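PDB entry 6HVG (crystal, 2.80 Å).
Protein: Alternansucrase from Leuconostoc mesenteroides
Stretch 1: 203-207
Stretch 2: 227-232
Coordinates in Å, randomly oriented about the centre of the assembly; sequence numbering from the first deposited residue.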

ATOM      1  N   SER A 203     -10.155  25.834 -23.622  1.00 73.64           N
ATOM      2  CA  SER A 203     -11.369  25.527 -22.847  1.00 77.13           C
ATOM      3  C   SER A 203     -12.586  26.428 -23.167  1.00 71.54           C
ATOM      4  O   SER A 203     -12.466  27.494 -23.733  1.00 73.12           O
ATOM      5  CB  SER A 203     -11.071  25.518 -21.331  1.00 80.68           C
ATOM      6  OG  SER A 203     -10.468  26.720 -20.892  1.00 83.24           O
ATOM      7  N   SER A 204     -13.763  25.949 -22.797  1.00 70.28           N
ATOM      8  CA  SER A 204     -15.019  26.649 -23.023  1.00 69.82           C
ATOM      9  C   SER A 204     -15.069  28.021 -22.386  1.00 67.62           C
ATOM     10  O   SER A 204     -14.626  28.223 -21.265  1.00 68.25           O
ATOM     11  CB  SER A 204     -16.188  25.844 -22.446  1.00 68.51           C
ATOM     12  OG  SER A 204     -16.336  24.627 -23.137  1.00 74.48           O
ATOM     13  N   ASN A 205     -15.668  28.957 -23.100  1.00 66.09           N
ATOM     14  CA  ASN A 205     -15.934  30.262 -22.552  1.00 64.85           C
ATOM     15  C   ASN A 205     -17.028  30.961 -23.342  1.00 64.32           C
ATOM     16  O   ASN A 205     -17.486  30.475 -24.383  1.00 65.74           O
ATOM     17  CB  ASN A 205     -14.644  31.108 -22.560  1.00 65.43           C
ATOM     18  CG  ASN A 205     -14.546  32.050 -21.378  1.00 64.34           C
ATOM     19  OD1 ASN A 205     -15.447  32.151 -20.563  1.00 61.26           O
ATOM     20  ND2 ASN A 205     -13.436  32.748 -21.289  1.00 68.18           N
ATOM     21  N   VAL A 206     -17.425  32.116 -22.825  1.00 62.60           N
ATOM     22  CA  VAL A 206     -18.382  32.985 -23.458  1.00 61.67           C
ATOM     23  C   VAL A 206     -17.649  34.253 -23.843  1.00 64.03           C
ATOM     24  O   VAL A 206     -16.978  34.856 -23.015  1.00 64.49           O
ATOM     25  CB  VAL A 206     -19.502  33.333 -22.474  1.00 60.71           C
ATOM     26  CG1 VAL A 206     -20.566  34.162 -23.153  1.00 62.12           C
ATOM     27  CG2 VAL A 206     -20.090  32.062 -21.892  1.00 59.33           C
ATOM     28  N   ASP A 207     -17.765  34.646 -25.104  1.00 65.88           N
ATOM     29  CA  ASP A 207     -17.203  35.885 -25.579  1.00 67.94           C
ATOM     30  C   ASP A 207     -18.361  36.817 -25.922  1.00 67.33           C
ATOM     31  O   ASP A 207     -19.372  36.383 -26.484  1.00 68.80           O
ATOM     32  CB  ASP A 207     -16.346  35.604 -26.821  1.00 72.34           C
ATOM     33  CG  ASP A 207     -15.323  36.705 -27.117  1.00 77.68           C
ATOM     34  OD1 ASP A 207     -15.311  37.750 -26.437  1.00 82.30           O
ATOM     35  OD2 ASP A 207     -14.518  36.523 -28.055  1.00 83.31           O
ATOM     36  N   TYR A 227     -25.467  24.661 -21.716  1.00 68.77           N
ATOM     37  CA  TYR A 227     -24.970  25.511 -20.639  1.00 65.13           C
ATOM     38  C   TYR A 227     -23.492  25.753 -20.885  1.00 65.51           C
ATOM     39  O   TYR A 227     -22.780  24.854 -21.343  1.00 65.62           O
ATOM     40  CB  TYR A 227     -25.112  24.818 -19.277  1.00 60.13           C
ATOM     41  CG  TYR A 227     -26.511  24.771 -18.714  1.00 58.67           C
ATOM     42  CD1 TYR A 227     -27.114  25.918 -18.196  1.00 59.46           C
ATOM     43  CD2 TYR A 227     -27.222  23.576 -18.648  1.00 56.47           C
ATOM     44  CE1 TYR A 227     -28.394  25.886 -17.654  1.00 58.38           C
ATOM     45  CE2 TYR A 227     -28.493  23.531 -18.096  1.00 56.08           C
ATOM     46  CZ  TYR A 227     -29.075  24.692 -17.609  1.00 56.79           C
ATOM     47  OH  TYR A 227     -30.323  24.670 -17.078  1.00 55.64           O
ATOM     48  N   VAL A 228     -23.031  26.961 -20.585  1.00 67.03           N
ATOM     49  CA  VAL A 228     -21.592  27.236 -20.494  1.00 68.67           C
ATOM     50  C   VAL A 228     -21.282  28.169 -19.331  1.00 68.88           C
ATOM     51  O   VAL A 228     -22.009  29.141 -19.076  1.00 67.58           O
ATOM     52  CB  VAL A 228     -21.016  27.884 -21.762  1.00 70.42           C
ATOM     53  CG1 VAL A 228     -19.499  27.752 -21.767  1.00 69.61           C
ATOM     54  CG2 VAL A 228     -21.604  27.246 -23.003  1.00 73.76           C
ATOM     55  N   ALA A 229     -20.193  27.868 -18.633  1.00 69.80           N
ATOM     56  CA  ALA A 229     -19.710  28.748 -17.585  1.00 71.29           C
ATOM     57  C   ALA A 229     -18.582  29.539 -18.186  1.00 70.46           C
ATOM     58  O   ALA A 229     -17.757  28.966 -18.906  1.00 69.03           O
ATOM     59  CB  ALA A 229     -19.220  27.950 -16.387  1.00 69.56           C
ATOM     60  N   ASP A 230     -18.549  30.847 -17.911  1.00 70.60           N
ATOM     61  CA  ASP A 230     -17.467  31.692 -18.408  1.00 69.77           C
ATOM     62  C   ASP A 230     -16.281  31.737 -17.428  1.00 70.29           C
ATOM     63  O   ASP A 230     -16.287  31.058 -16.399  1.00 69.35           O
ATOM     64  CB  ASP A 230     -17.982  33.085 -18.801  1.00 69.22           C
ATOM     65  CG  ASP A 230     -18.273  33.991 -17.610  1.00 69.70           C
ATOM     66  OD1 ASP A 230     -17.917  33.645 -16.462  1.00 69.04           O
ATOM     67  OD2 ASP A 230     -18.873  35.071 -17.832  1.00 67.81           O
ATOM     68  N   SER A 231     -15.257  32.508 -17.778  1.00 73.85           N
ATOM     69  CA  SER A 231     -14.044  32.644 -16.967  1.00 75.50           C
ATOM     70  C   SER A 231     -14.325  33.039 -15.514  1.00 75.16           C
ATOM     71  O   SER A 231     -13.720  32.500 -14.604  1.00 75.17           O
ATOM     72  CB  SER A 231     -13.100  33.680 -17.603  1.00 79.61           C
ATOM     73  OG  SER A 231     -12.501  33.184 -18.791  1.00 86.52           O
ATOM     74  N   SER A 232     -15.260  33.962 -15.306  1.00 77.79           N
ATOM     75  CA  SER A 232     -15.570  34.491 -13.971  1.00 78.50           C
ATOM     76  C   SER A 232     -16.533  33.638 -13.143  1.00 76.82           C
ATOM     77  O   SER A 232     -17.020  34.101 -12.114  1.00 78.20           O
ATOM     78  CB  SER A 232     -16.161  35.897 -14.101  1.00 81.50           C
ATOM     79  OG  SER A 232     -15.404  36.650 -15.032  1.00 89.17           O
TER

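What polar contacts tie the two stretches together? Both hydrogen bonds between them run through the side-chain amide of Asn 205, and both involve Ser 231. Asn 205 ND2 donates to Ser 231 OG at 2.7 Å, while Ser 231 N donates to Asn 205 OD1 at 2.8 Å, a weak bond with an angle of 125° at the hydrogen. An asparagine suits this place because its amide offers a donor and an acceptor side by side, and Ser 231 answers with a hydroxyl oxygen and a backbone NH.

How does the asparagine reach its partner? Its CA-to-CB bond points sideways to the other stretch, yet the end of the side chain comes nearer, with chi1 at -146°, between the usual wells. Asn 205 OD1 also accepts a weak hydrogen bond from Val 206 N at 3.0 Å, so the same oxygen links its own strand to the other stretch. It sits close against the backbone there, 3.0 Å from Asp 230 CA, and the CA atoms of Asn 205 and Asp 230 lie 4.6 Å apart. Ser 231, in the m rotamer, has its OG hydrogen-bonded elsewhere in the structure as well.

Where do the apolar side chains meet? Val 206 and Val 228, both in the t rotamer and with their CA-to-CB bonds directed toward the other stretch, approach to 4.3 Å between Val 206 CG2 and Val 228 CB. The same methyl, Val 206 CG2, lies 3.9 Å from Asp 230 CB, so it packs on the aliphatic carbon of an otherwise acidic side chain. Val 228 CG1 in turn comes within 3.9 Å of Ser 204 CB. The branched valines offer methyl groups to a loose apolar contact, and the small Ser 204 contributes a carbon to the packing.

Do the strands themselves pair through their backbones? They do not: strands 205-207 and 227-229 run at 87° to each other, their axes approach no nearer than 6.4 Å, and no backbone-to-backbone hydrogen bond joins the two stretches. The contact therefore rests on side chains and on the chain after Ala 229, whose own CB points away. There Asp 230 takes the p rotamer and its OD1 receives a weak hydrogen bond from Ser 232 N at 2.9 Å. The whole contact is modest, burying 268 Å² over both sides, with Asn 205 contributing the largest share, 62 Å², followed by Val 228 and Val 206. Asn 205 and Val 228 are buried in the structure as a whole, and the asparagine's amide finds its hydrogen-bonding partners there in Ser 231 and Val 206 N.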